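Local coordinates for protein arginase (Thermus thermophilus, PDB 2EF5) that probably hydrolyses L-arginine to L-ornithine and urea, using two manganese ions held in each subunit, at residues P211-L216 with S257-E262; V112-V117 with M137-L142; L225-G230 with N271-M276; A218-P223 with G235-R240. All coordinates share one frame; numbering follows the deposited sequence.

From the N terminus, contact 2 comes first: it closes the loop that runs from strand 113-117 past the metal ligands to helix 138-142, and it is complete before the others begin. Contact 1 opens next, on strand 212-217, and closes on strand 255-261 at the far end of a beta-alpha-beta unit. Contact 4 lies wholly within that span and folds the turn after the first strand against the start of helix 239-252. Contact 3 crosses both: its first segment, 225-230, falls inside the spans of contacts 4 and 1, and its second, 271-276, belongs to helix 272-284 beyond them. Together they tie the central sheet to its covering helices and the manganese site.

Contact 1: residues P211-L216 with S257-E262; sequences PLHVSL and SLDLVE
The imidazole of His213 and the carboxylate of Asp259 are the flat groups on one face of this strand pair, and their planes stand 57° apart. Over one face of the ring sits Ser257 O, 3.9 Å above the plane and displaced toward the rim, while Asp259 OD1 lies at the ring's edge, in its plane. His213 reaches this place because its CG is anti to the backbone N (chi1 175°), but the ring may be flipped by half a turn, which leaves its plane in place and its nitrogens uncertain. Ser215 OG gives a hydrogen bond to Asp259 OD2 at 2.9 Å, although the position of that oxygen is less sure; the serine hydroxyl is also bonded to His96, a manganese ligand, so Ser215 belongs to the second shell of the metal site. Ser99 and Ser102 bond to the two oxygens of Asp259.

Beneath these polar groups the backbones run parallel in register. Val214 N gives a bond to Ser257 O at 2.9 Å, and Val261 N one to Leu216 O at 3.0 Å; Asp259 N to Val214 O and Leu216 N to Asp259 O complete the set. The reverse face is apolar, with Val214 CG1 3.9 Å from Leu258 CD1 and Leu216 CD2 3.9 Å from Leu260 CD2.

The pair illustrates the core of the eight-stranded parallel sheet of the arginase fold, these two strands being joined through helix 239-252. Strand 113-117 flanks 212-217, strand 87-93 flanks 255-261, helix 99-107 covers the His213 face, and helix 272-284 covers Val214, Leu216 and Leu258.

Contact 2: residues V112-V117 with M137-L142; sequences VGVVWV and MPLAVL
Trp116 carries most of the contact, laying its indole against Leu139 of the short helix 138-142. Leu139 CB stands over the centre of the ring system, 4.0 Å above its plane, and CD2 rides over the five-membered ring in a CH-pi contact, 4.0 Å from the centroid and 17° off the normal. The other branch, Leu139 CD1, touches Trp116 CE3 at 3.7 Å. The two side chains slide past each other in opposite directions; CG of Trp116 is anti to its backbone N (chi1 -157°), and CG of Leu139 likewise (chi1 -173°). Around the six-membered ring the approach is oblique: Pro138 CG meets Trp116 CZ2 at 3.8 Å and Leu142 CD1 meets Trp116 CZ3 at 3.9 Å, each side chain crossing the indole at about a right angle.

The looser part lies toward Val114, whose CG1 comes no nearer to Leu139 CD1 than 4.5 Å. Neither part is a solvent side, since every touching residue is buried. The polar edge of the indole is engaged too: NE1 bonds to Asp122 OD2, and the ring stacks with His96, both manganese ligands.

An alanine in place of Trp116 would probably open a gap beside Leu139 and Pro138 and leave the Asp122 carboxylate without its indole mate.

Helix 138-142 runs nearly antiparallel to strand 113-117, with helix 99-107 packing on Pro138 and Leu142, strand 162-167 on Trp116 and Leu139, and strand 212-217 beside the tryptophan.

Contact 3: residues L225-G230 with N271-M276; sequences LAPGVG and NRTAEM
Thr273 and Gly228 make the one hydrogen bond between this loop and the first turn of helix 272-284: Gly228 N donates to Thr273 OG1 at 3.0 Å, somewhat bent at 144°. OG1 faces the loop because it is anti to the threonine's carbonyl carbon (chi1 -60°), and the methyl then turns to Ala226, with Thr273 CG2 3.7 Å from Ala226 CB. Gly228 lies so close that a side chain there would press on the threonine hydroxyl.

On one flank of this centre, Pro227 meets Arg272: the guanidinium takes Pro227 CD at its edge, in plane, and Arg272 NE is 3.4 Å from that carbon. On the same side of the helix Met276 SD lies 4.0 Å from Leu225 CG, the two side chains crossing at about a right angle.

A second shell positions these groups. Asp268 OD1 is bonded to Thr273 OG1, Glu269 forms a salt bridge with Arg272 NH2, and Asn264 shares a backbone bond with Gly228. The loop holds its own shape through an inverse gamma turn centred on Gly228, closed by Val229 N on Pro227 O at 2.7 Å. Val229 packs on the manganese ligand Asp219.

An alanine in place of Thr273 would probably leave Gly228 N and Asp268 OD1 without this mate and open a gap beside the methyl of Ala226.

Chemically, a single hydroxyl links loop, helix and an acid just ahead of the helix, where the helix N terminus may help to stabilise the negative charge.

Contact 4: residues A218-P223 with G235-R240; sequences ADVLDP and GGLTYR. With MN (manganese (II) ion), chain G.
Val220, Leu221 and Asp222 run against Gly235, Gly236 and Leu237, closing the excursion that follows strand 212-217. Taken in order, the first segment begins at Ala218, whose N bonds back to Val261, and passes to Asp219, which faces the metal. Its OD2 binds manganese at 2.2 Å, beside Asp118 and Asp217, while OD1 is held by the backbone N of Ala119.

The carbonyl oxygen of Val220 takes two bonds, from Leu237 N at 3.0 Å and from Arg168; Val220 CG2, anti to the backbone N, touches Leu237 CD1 at 3.7 Å. At Leu221 the backbones are bridged to Leu237, and the next amide, Asp222 N, bonds to Leu237 O at 3.0 Å. Gly236 passes so close to this backbone that a CB would clash with Val220 O.

Asp222 OD1 then accepts Gly236 N at 3.0 Å on its anti lone pair, with a weak second bond from Gly235 N. Asp222 OD2 takes Thr224 N in an Asx turn, so one carboxylate joins the 218-223 segment to the glycines of 235-240 and also holds its own turn.

Thr238 N-caps helix 239-252 by bonding to Glu241 N. Around the contact, helix 272-284 packs on Leu221 and Tyr239, helix 188-194 lies against Leu237, and Arg240 of a neighbouring subunit packs on Thr238.

Contact 1: residues P211-L216 with S257-E262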
loop_
_atom_site.group_PDB
_atom_site.type_symbol
_atom_site.label_atom_id
_atom_site.label_comp_id
_atom_site.label_asym_id
_atom_site.label_seq_id
_atom_site.Cartn_x
_atom_site.Cartn_y
_atom_site.Cartn_z
ATOM N N PRO A 211 -36.617 4.220 -4.679
ATOM C CA PRO A 211 -37.381 4.422 -3.446
ATOM C C PRO A 211 -36.533 3.674 -2.419
ATOM O O PRO A 211 -35.874 2.687 -2.757
ATOM C CB PRO A 211 -38.706 3.726 -3.737
ATOM C CG PRO A 211 -38.331 2.666 -4.743
ATOM C CD PRO A 211 -37.375 3.404 -5.644
ATOM N N LEU A 212 -36.538 4.123 -1.173
ATOM C CA LEU A 212 -35.695 3.483 -0.178
ATOM C C LEU A 212 -36.402 2.811 0.982
ATOM O O LEU A 212 -37.358 3.354 1.541
ATOM C CB LEU A 212 -34.719 4.514 0.376
ATOM C CG LEU A 212 -33.856 5.243 -0.653
ATOM C CD1 LEU A 212 -33.081 6.353 0.048
ATOM C CD2 LEU A 212 -32.906 4.260 -1.331
ATOM N N HIS A 213 -35.924 1.615 1.326
ATOM C CA HIS A 213 -36.447 0.870 2.464
ATOM C C HIS A 213 -35.348 0.913 3.519
ATOM O O HIS A 213 -34.205 0.535 3.259
ATOM C CB HIS A 213 -36.731 -0.592 2.107
ATOM C CG HIS A 213 -37.151 -1.421 3.279
ATOM N ND1 HIS A 213 -36.248 -1.958 4.171
ATOM C CD2 HIS A 213 -38.379 -1.743 3.750
ATOM C CE1 HIS A 213 -36.901 -2.571 5.141
ATOM N NE2 HIS A 213 -38.197 -2.454 4.911
ATOM N N VAL A 214 -35.684 1.385 4.707
ATOM C CA VAL A 214 -34.696 1.461 5.773
ATOM C C VAL A 214 -34.970 0.384 6.816
ATOM O O VAL A 214 -36.062 0.306 7.356
ATOM C CB VAL A 214 -34.727 2.845 6.458
ATOM C CG1 VAL A 214 -33.766 2.857 7.650
ATOM C CG2 VAL A 214 -34.355 3.931 5.454
ATOM N N SER A 215 -33.979 -0.453 7.086
ATOM C CA SER A 215 -34.145 -1.504 8.073
ATOM C C SER A 215 -33.227 -1.146 9.234
ATOM O O SER A 215 -32.007 -1.234 9.125
ATOM C CB SER A 215 -33.770 -2.865 7.473
ATOM O OG SER A 215 -34.260 -3.911 8.287
ATOM N N LEU A 216 -33.825 -0.747 10.349
ATOM C CA LEU A 216 -33.060 -0.329 11.514
ATOM C C LEU A 216 -33.013 -1.344 12.653
ATOM O O LEU A 216 -34.024 -1.626 13.298
ATOM C CB LEU A 216 -33.615 1.015 12.019
ATOM C CG LEU A 216 -33.014 1.670 13.267
ATOM C CD1 LEU A 216 -31.526 1.955 13.059
ATOM C CD2 LEU A 216 -33.773 2.972 13.553
ATOM N N SER A 257 -40.415 2.867 3.303
ATOM C CA SER A 257 -40.772 1.858 4.298
ATOM C C SER A 257 -39.695 1.718 5.369
ATOM O O SER A 257 -38.529 2.026 5.135
ATOM C CB SER A 257 -41.022 0.507 3.608
ATOM O OG SER A 257 -39.946 0.175 2.747
ATOM N N LEU A 258 -40.081 1.214 6.530
ATOM C CA LEU A 258 -39.143 1.103 7.641
ATOM C C LEU A 258 -39.359 -0.086 8.568
ATOM O O LEU A 258 -40.500 -0.420 8.887
ATOM C CB LEU A 258 -39.229 2.390 8.480
ATOM C CG LEU A 258 -38.600 2.407 9.876
ATOM C CD1 LEU A 258 -37.091 2.491 9.738
ATOM C CD2 LEU A 258 -39.112 3.593 10.672
ATOM N N ASP A 259 -38.264 -0.719 8.994
ATOM C CA ASP A 259 -38.347 -1.809 9.970
ATOM C C ASP A 259 -37.650 -1.300 11.228
ATOM O O ASP A 259 -36.596 -0.674 11.139
ATOM C CB ASP A 259 -37.586 -3.078 9.551
ATOM C CG ASP A 259 -37.981 -3.602 8.189
ATOM O OD1 ASP A 259 -39.168 -3.541 7.826
ATOM O OD2 ASP A 259 -37.079 -4.099 7.490
ATOM N N LEU A 260 -38.235 -1.579 12.389
ATOM C CA LEU A 260 -37.650 -1.216 13.681
ATOM C C LEU A 260 -37.545 -2.576 14.356
ATOM O O LEU A 260 -38.527 -3.089 14.884
ATOM C CB LEU A 260 -38.584 -0.297 14.469
ATOM C CG LEU A 260 -38.860 1.080 13.863
ATOM C CD1 LEU A 260 -39.838 1.831 14.762
ATOM C CD2 LEU A 260 -37.556 1.865 13.729
ATOM N N VAL A 261 -36.357 -3.168 14.323
ATOM C CA VAL A 261 -36.177 -4.512 14.853
ATOM C C VAL A 261 -35.186 -4.717 15.990
ATOM O O VAL A 261 -34.445 -3.818 16.370
ATOM C CB VAL A 261 -35.746 -5.476 13.716
ATOM C CG1 VAL A 261 -36.755 -5.428 12.562
ATOM C CG2 VAL A 261 -34.360 -5.077 13.207
ATOM N N GLU A 262 -35.201 -5.944 16.505
ATOM C CA GLU A 262 -34.312 -6.415 17.561
ATOM C C GLU A 262 -34.392 -5.733 18.932
ATOM O O GLU A 262 -33.464 -5.836 19.735
ATOM C CB GLU A 262 -32.872 -6.398 17.038
ATOM C CG GLU A 262 -32.618 -7.353 15.856
ATOM C CD GLU A 262 -32.530 -8.820 16.275
ATOM O OE1 GLU A 262 -31.921 -9.102 17.325
ATOM O OE2 GLU A 262 -33.053 -9.697 15.553
#

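Contact 2: residues V112-V117 with M137-L142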
loop_
_atom_site.group_PDB
_atom_site.type_symbol
_atom_site.label_atom_id
_atom_site.label_comp_id
_atom_site.label_asym_id
_atom_site.label_seq_id
_atom_site.Cartn_x
_atom_site.Cartn_y
_atom_site.Cartn_z
ATOM N N VAL A 112 -36.096 -1.461 -5.411
ATOM C CA VAL A 112 -35.954 -0.573 -4.261
ATOM C C VAL A 112 -34.556 -0.660 -3.671
ATOM O O VAL A 112 -33.909 -1.705 -3.740
ATOM C CB VAL A 112 -36.961 -0.927 -3.138
ATOM C CG1 VAL A 112 -38.390 -0.848 -3.668
ATOM C CG2 VAL A 112 -36.661 -2.321 -2.594
ATOM N N GLY A 113 -34.088 0.444 -3.103
ATOM C CA GLY A 113 -32.779 0.442 -2.478
ATOM C C GLY A 113 -32.982 0.037 -1.028
ATOM O O GLY A 113 -34.024 0.332 -0.444
ATOM N N VAL A 114 -32.006 -0.651 -0.445
ATOM C CA VAL A 114 -32.120 -1.083 0.943
ATOM C C VAL A 114 -30.987 -0.526 1.793
ATOM O O VAL A 114 -29.817 -0.769 1.516
ATOM C CB VAL A 114 -32.099 -2.626 1.054
ATOM C CG1 VAL A 114 -32.119 -3.056 2.537
ATOM C CG2 VAL A 114 -33.289 -3.215 0.310
ATOM N N VAL A 115 -31.342 0.229 2.823
ATOM C CA VAL A 115 -30.354 0.798 3.730
ATOM C C VAL A 115 -30.461 -0.032 5.011
ATOM O O VAL A 115 -31.429 0.096 5.761
ATOM C CB VAL A 115 -30.662 2.290 4.027
ATOM C CG1 VAL A 115 -29.571 2.881 4.920
ATOM C CG2 VAL A 115 -30.751 3.082 2.715
ATOM N N TRP A 116 -29.474 -0.897 5.238
ATOM C CA TRP A 116 -29.450 -1.793 6.396
ATOM C C TRP A 116 -28.559 -1.174 7.468
ATOM O O TRP A 116 -27.333 -1.159 7.342
ATOM C CB TRP A 116 -28.922 -3.158 5.936
ATOM C CG TRP A 116 -29.292 -4.344 6.779
ATOM C CD1 TRP A 116 -28.578 -4.865 7.827
ATOM C CD2 TRP A 116 -30.434 -5.213 6.601
ATOM N NE1 TRP A 116 -29.190 -6.012 8.297
ATOM C CE2 TRP A 116 -30.307 -6.245 7.570
ATOM C CE3 TRP A 116 -31.506 -5.220 5.705
ATOM C CZ2 TRP A 116 -31.275 -7.277 7.671
ATOM C CZ3 TRP A 116 -32.462 -6.248 5.820
ATOM C CH2 TRP A 116 -32.327 -7.266 6.790
ATOM N N VAL A 117 -29.189 -0.642 8.510
ATOM C CA VAL A 117 -28.480 0.035 9.598
ATOM C C VAL A 117 -28.430 -0.978 10.724
ATOM O O VAL A 117 -29.404 -1.185 11.455
ATOM C CB VAL A 117 -29.241 1.323 9.988
ATOM C CG1 VAL A 117 -28.363 2.224 10.830
ATOM C CG2 VAL A 117 -29.692 2.036 8.721
ATOM N N MET A 137 -29.297 -14.241 8.488
ATOM C CA MET A 137 -29.236 -14.437 7.037
ATOM C C MET A 137 -30.265 -13.656 6.195
ATOM O O MET A 137 -30.231 -13.740 4.968
ATOM C CB MET A 137 -29.425 -15.925 6.697
ATOM C CG MET A 137 -28.991 -16.913 7.765
ATOM S SD MET A 137 -29.441 -18.620 7.329
ATOM C CE MET A 137 -28.067 -19.518 8.048
ATOM N N PRO A 138 -31.160 -12.871 6.824
ATOM C CA PRO A 138 -32.153 -12.149 6.017
ATOM C C PRO A 138 -31.686 -11.286 4.849
ATOM O O PRO A 138 -32.310 -11.302 3.790
ATOM C CB PRO A 138 -32.929 -11.345 7.060
ATOM C CG PRO A 138 -31.893 -11.045 8.080
ATOM C CD PRO A 138 -31.180 -12.376 8.215
ATOM N N LEU A 139 -30.615 -10.520 5.035
ATOM C CA LEU A 139 -30.142 -9.663 3.956
ATOM C C LEU A 139 -29.597 -10.501 2.810
ATOM O O LEU A 139 -29.745 -10.138 1.651
ATOM C CB LEU A 139 -29.070 -8.687 4.455
ATOM C CG LEU A 139 -28.623 -7.614 3.445
ATOM C CD1 LEU A 139 -29.837 -6.896 2.870
ATOM C CD2 LEU A 139 -27.702 -6.615 4.128
ATOM N N ALA A 140 -28.959 -11.619 3.136
ATOM C CA ALA A 140 -28.428 -12.504 2.102
ATOM C C ALA A 140 -29.622 -13.024 1.311
ATOM O O ALA A 140 -29.671 -12.896 0.092
ATOM C CB ALA A 140 -27.669 -13.658 2.735
ATOM N N VAL A 141 -30.595 -13.590 2.019
ATOM C CA VAL A 141 -31.801 -14.119 1.390
ATOM C C VAL A 141 -32.431 -13.075 0.469
ATOM O O VAL A 141 -32.713 -13.351 -0.698
ATOM C CB VAL A 141 -32.845 -14.536 2.455
ATOM C CG1 VAL A 141 -34.162 -14.900 1.785
ATOM C CG2 VAL A 141 -32.322 -15.711 3.257
ATOM N N LEU A 142 -32.659 -11.875 0.993
ATOM C CA LEU A 142 -33.252 -10.810 0.194
ATOM C C LEU A 142 -32.426 -10.561 -1.057
ATOM O O LEU A 142 -32.959 -10.157 -2.092
ATOM C CB LEU A 142 -33.345 -9.516 1.006
ATOM C CG LEU A 142 -34.440 -9.474 2.073
ATOM C CD1 LEU A 142 -34.203 -8.294 3.008
ATOM C CD2 LEU A 142 -35.812 -9.358 1.401
#

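Contact 3: residues L225-G230 with N271-M276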
loop_
_atom_site.group_PDB
_atom_site.type_symbol
_atom_site.label_atom_id
_atom_site.label_comp_id
_atom_site.label_asym_id
_atom_site.label_seq_id
_atom_site.Cartn_x
_atom_site.Cartn_y
_atom_site.Cartn_z
ATOM N N LEU A 225 -25.999 3.151 24.956
ATOM C CA LEU A 225 -27.179 3.928 24.608
ATOM C C LEU A 225 -28.405 3.044 24.384
ATOM O O LEU A 225 -29.537 3.457 24.645
ATOM C CB LEU A 225 -26.881 4.714 23.337
ATOM C CG LEU A 225 -27.653 5.986 23.027
ATOM C CD1 LEU A 225 -27.447 7.002 24.147
ATOM C CD2 LEU A 225 -27.147 6.535 21.704
ATOM N N ALA A 226 -28.175 1.835 23.886
ATOM C CA ALA A 226 -29.255 0.894 23.623
ATOM C C ALA A 226 -28.872 -0.482 24.139
ATOM O O ALA A 226 -28.439 -1.337 23.375
ATOM C CB ALA A 226 -29.551 0.824 22.121
ATOM N N PRO A 227 -29.027 -0.710 25.451
ATOM C CA PRO A 227 -28.691 -2.001 26.053
ATOM C C PRO A 227 -29.684 -3.101 25.687
ATOM O O PRO A 227 -29.331 -4.273 25.664
ATOM C CB PRO A 227 -28.713 -1.695 27.546
ATOM C CG PRO A 227 -29.823 -0.688 27.645
ATOM C CD PRO A 227 -29.491 0.238 26.483
ATOM N N GLY A 228 -30.923 -2.712 25.393
ATOM C CA GLY A 228 -31.954 -3.683 25.070
ATOM C C GLY A 228 -31.851 -4.370 23.722
ATOM O O GLY A 228 -32.747 -4.239 22.890
ATOM N N VAL A 229 -30.767 -5.112 23.511
ATOM C CA VAL A 229 -30.550 -5.831 22.258
ATOM C C VAL A 229 -29.917 -7.193 22.528
ATOM O O VAL A 229 -29.132 -7.354 23.462
ATOM C CB VAL A 229 -29.634 -5.028 21.290
ATOM C CG1 VAL A 229 -30.235 -3.649 21.040
ATOM C CG2 VAL A 229 -28.237 -4.901 21.870
ATOM N N GLY A 230 -30.257 -8.172 21.695
ATOM C CA GLY A 230 -29.728 -9.511 21.866
ATOM C C GLY A 230 -28.229 -9.658 21.688
ATOM O O GLY A 230 -27.574 -10.349 22.470
ATOM N N ASN A 271 -37.080 0.727 29.113
ATOM C CA ASN A 271 -37.558 0.817 27.738
ATOM C C ASN A 271 -36.844 1.884 26.908
ATOM O O ASN A 271 -37.367 2.305 25.881
ATOM C CB ASN A 271 -39.067 1.120 27.752
ATOM C CG ASN A 271 -39.774 0.611 26.515
ATOM O OD1 ASN A 271 -39.473 -0.476 26.033
ATOM N ND2 ASN A 271 -40.736 1.385 26.007
ATOM N N ARG A 272 -35.656 2.311 27.326
ATOM C CA ARG A 272 -34.964 3.372 26.597
ATOM C C ARG A 272 -34.528 3.020 25.186
ATOM O O ARG A 272 -34.377 3.908 24.342
ATOM C CB ARG A 272 -33.772 3.900 27.402
ATOM C CG ARG A 272 -32.614 2.942 27.571
ATOM C CD ARG A 272 -31.583 3.577 28.504
ATOM N NE ARG A 272 -30.305 2.872 28.508
ATOM C CZ ARG A 272 -29.244 3.258 29.207
ATOM N NH1 ARG A 272 -29.307 4.344 29.964
ATOM N NH2 ARG A 272 -28.122 2.556 29.150
ATOM N N THR A 273 -34.339 1.735 24.915
ATOM C CA THR A 273 -33.936 1.324 23.580
ATOM C C THR A 273 -35.117 1.482 22.634
ATOM O O THR A 273 -34.972 1.961 21.507
ATOM C CB THR A 273 -33.446 -0.129 23.568
ATOM O OG1 THR A 273 -32.318 -0.247 24.443
ATOM C CG2 THR A 273 -33.029 -0.540 22.154
ATOM N N ALA A 274 -36.295 1.093 23.098
ATOM C CA ALA A 274 -37.497 1.224 22.283
ATOM C C ALA A 274 -37.780 2.716 22.059
ATOM O O ALA A 274 -38.167 3.124 20.960
ATOM C CB ALA A 274 -38.684 0.562 22.980
ATOM N N GLU A 275 -37.590 3.527 23.100
ATOM C CA GLU A 275 -37.828 4.963 22.973
ATOM C C GLU A 275 -36.833 5.547 21.974
ATOM O O GLU A 275 -37.172 6.458 21.217
ATOM C CB GLU A 275 -37.697 5.659 24.337
ATOM C CG GLU A 275 -38.653 5.084 25.387
ATOM C CD GLU A 275 -38.513 5.722 26.756
ATOM O OE1 GLU A 275 -37.418 6.237 27.076
ATOM O OE2 GLU A 275 -39.502 5.692 27.524
ATOM N N MET A 276 -35.612 5.017 21.971
ATOM C CA MET A 276 -34.579 5.469 21.042
ATOM C C MET A 276 -35.042 5.253 19.609
ATOM O O MET A 276 -35.003 6.170 18.788
ATOM C CB MET A 276 -33.281 4.684 21.239
ATOM C CG MET A 276 -32.395 5.123 22.396
ATOM S SD MET A 276 -31.506 6.661 22.068
ATOM C CE MET A 276 -31.121 6.479 20.308
#

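Contact 4: residues A218-P223 with G235-R240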
loop_
_atom_site.group_PDB
_atom_site.type_symbol
_atom_site.label_atom_id
_atom_site.label_comp_id
_atom_site.label_asym_id
_atom_site.label_seq_id
_atom_site.Cartn_x
_atom_site.Cartn_y
_atom_site.Cartn_z
ATOM N N ALA A 218 -31.806 -2.160 16.272
ATOM C CA ALA A 218 -31.461 -1.400 17.467
ATOM C C ALA A 218 -30.007 -1.552 17.876
ATOM O O ALA A 218 -29.436 -0.637 18.469
ATOM C CB ALA A 218 -32.368 -1.818 18.632
ATOM N N ASP A 219 -29.402 -2.695 17.566
ATOM C CA ASP A 219 -28.024 -2.912 17.969
ATOM C C ASP A 219 -26.980 -2.081 17.240
ATOM O O ASP A 219 -25.805 -2.192 17.544
ATOM C CB ASP A 219 -27.650 -4.397 17.891
ATOM C CG ASP A 219 -27.472 -4.896 16.469
ATOM O OD1 ASP A 219 -27.425 -4.093 15.518
ATOM O OD2 ASP A 219 -27.361 -6.123 16.309
ATOM N N VAL A 220 -27.394 -1.249 16.285
ATOM C CA VAL A 220 -26.426 -0.415 15.574
ATOM C C VAL A 220 -25.982 0.701 16.519
ATOM O O VAL A 220 -24.885 1.237 16.399
ATOM C CB VAL A 220 -27.033 0.213 14.292
ATOM C CG1 VAL A 220 -28.030 1.302 14.655
ATOM C CG2 VAL A 220 -25.926 0.768 13.416
ATOM N N LEU A 221 -26.853 1.035 17.463
ATOM C CA LEU A 221 -26.575 2.079 18.439
ATOM C C LEU A 221 -25.599 1.532 19.458
ATOM O O LEU A 221 -25.590 0.338 19.731
ATOM C CB LEU A 221 -27.859 2.493 19.156
ATOM C CG LEU A 221 -28.956 3.097 18.285
ATOM C CD1 LEU A 221 -30.240 3.192 19.082
ATOM C CD2 LEU A 221 -28.515 4.468 17.784
ATOM N N ASP A 222 -24.781 2.399 20.031
ATOM C CA ASP A 222 -23.831 1.927 21.020
ATOM C C ASP A 222 -24.625 1.264 22.147
ATOM O O ASP A 222 -25.711 1.728 22.500
ATOM C CB ASP A 222 -23.006 3.089 21.580
ATOM C CG ASP A 222 -21.816 2.611 22.363
ATOM O OD1 ASP A 222 -20.829 2.170 21.730
ATOM O OD2 ASP A 222 -21.868 2.645 23.613
ATOM N N PRO A 223 -24.104 0.161 22.711
ATOM C CA PRO A 223 -24.781 -0.558 23.801
ATOM C C PRO A 223 -25.044 0.333 25.016
ATOM O O PRO A 223 -26.029 0.161 25.733
ATOM C CB PRO A 223 -23.808 -1.691 24.122
ATOM C CG PRO A 223 -23.182 -1.986 22.788
ATOM C CD PRO A 223 -22.921 -0.587 22.247
ATOM N N GLY A 235 -18.829 0.198 20.606
ATOM C CA GLY A 235 -18.363 1.062 19.535
ATOM C C GLY A 235 -19.390 1.307 18.450
ATOM O O GLY A 235 -19.056 1.282 17.264
ATOM N N GLY A 236 -20.636 1.553 18.850
ATOM C CA GLY A 236 -21.689 1.796 17.877
ATOM C C GLY A 236 -21.952 3.267 17.637
ATOM O O GLY A 236 -21.181 4.126 18.070
ATOM N N LEU A 237 -23.054 3.556 16.952
ATOM C CA LEU A 237 -23.429 4.929 16.648
ATOM C C LEU A 237 -23.889 5.680 17.882
ATOM O O LEU A 237 -24.435 5.081 18.814
ATOM C CB LEU A 237 -24.562 4.954 15.622
ATOM C CG LEU A 237 -24.294 4.407 14.221
ATOM C CD1 LEU A 237 -25.581 4.488 13.393
ATOM C CD2 LEU A 237 -23.175 5.216 13.569
ATOM N N THR A 238 -23.670 6.993 17.884
ATOM C CA THR A 238 -24.112 7.831 18.989
ATOM C C THR A 238 -25.552 8.227 18.679
ATOM O O THR A 238 -26.024 8.049 17.552
ATOM C CB THR A 238 -23.308 9.146 19.074
ATOM O OG1 THR A 238 -23.523 9.901 17.874
ATOM C CG2 THR A 238 -21.810 8.868 19.234
ATOM N N TYR A 239 -26.232 8.778 19.676
ATOM C CA TYR A 239 -27.608 9.247 19.543
ATOM C C TYR A 239 -27.719 10.247 18.395
ATOM O O TYR A 239 -28.602 10.136 17.543
ATOM C CB TYR A 239 -28.025 9.928 20.847
ATOM C CG TYR A 239 -29.386 10.581 20.846
ATOM C CD1 TYR A 239 -30.532 9.843 21.138
ATOM C CD2 TYR A 239 -29.521 11.950 20.629
ATOM C CE1 TYR A 239 -31.773 10.448 21.227
ATOM C CE2 TYR A 239 -30.769 12.576 20.715
ATOM C CZ TYR A 239 -31.889 11.813 21.019
ATOM O OH TYR A 239 -33.118 12.409 21.135
ATOM N N ARG A 240 -26.826 11.236 18.395
ATOM C CA ARG A 240 -26.815 12.273 17.375
ATOM C C ARG A 240 -26.508 11.717 15.980
ATOM O O ARG A 240 -27.168 12.088 15.008
ATOM C CB ARG A 240 -25.805 13.375 17.747
ATOM C CG ARG A 240 -26.249 14.254 18.933
ATOM C CD ARG A 240 -25.096 15.064 19.552
ATOM N NE ARG A 240 -24.285 15.739 18.541
ATOM C CZ ARG A 240 -23.162 16.403 18.813
ATOM N NH1 ARG A 240 -22.721 16.499 20.069
ATOM N NH2 ARG A 240 -22.441 16.930 17.828
HETATM MN MN MN G . -27.922 -6.904 14.314
#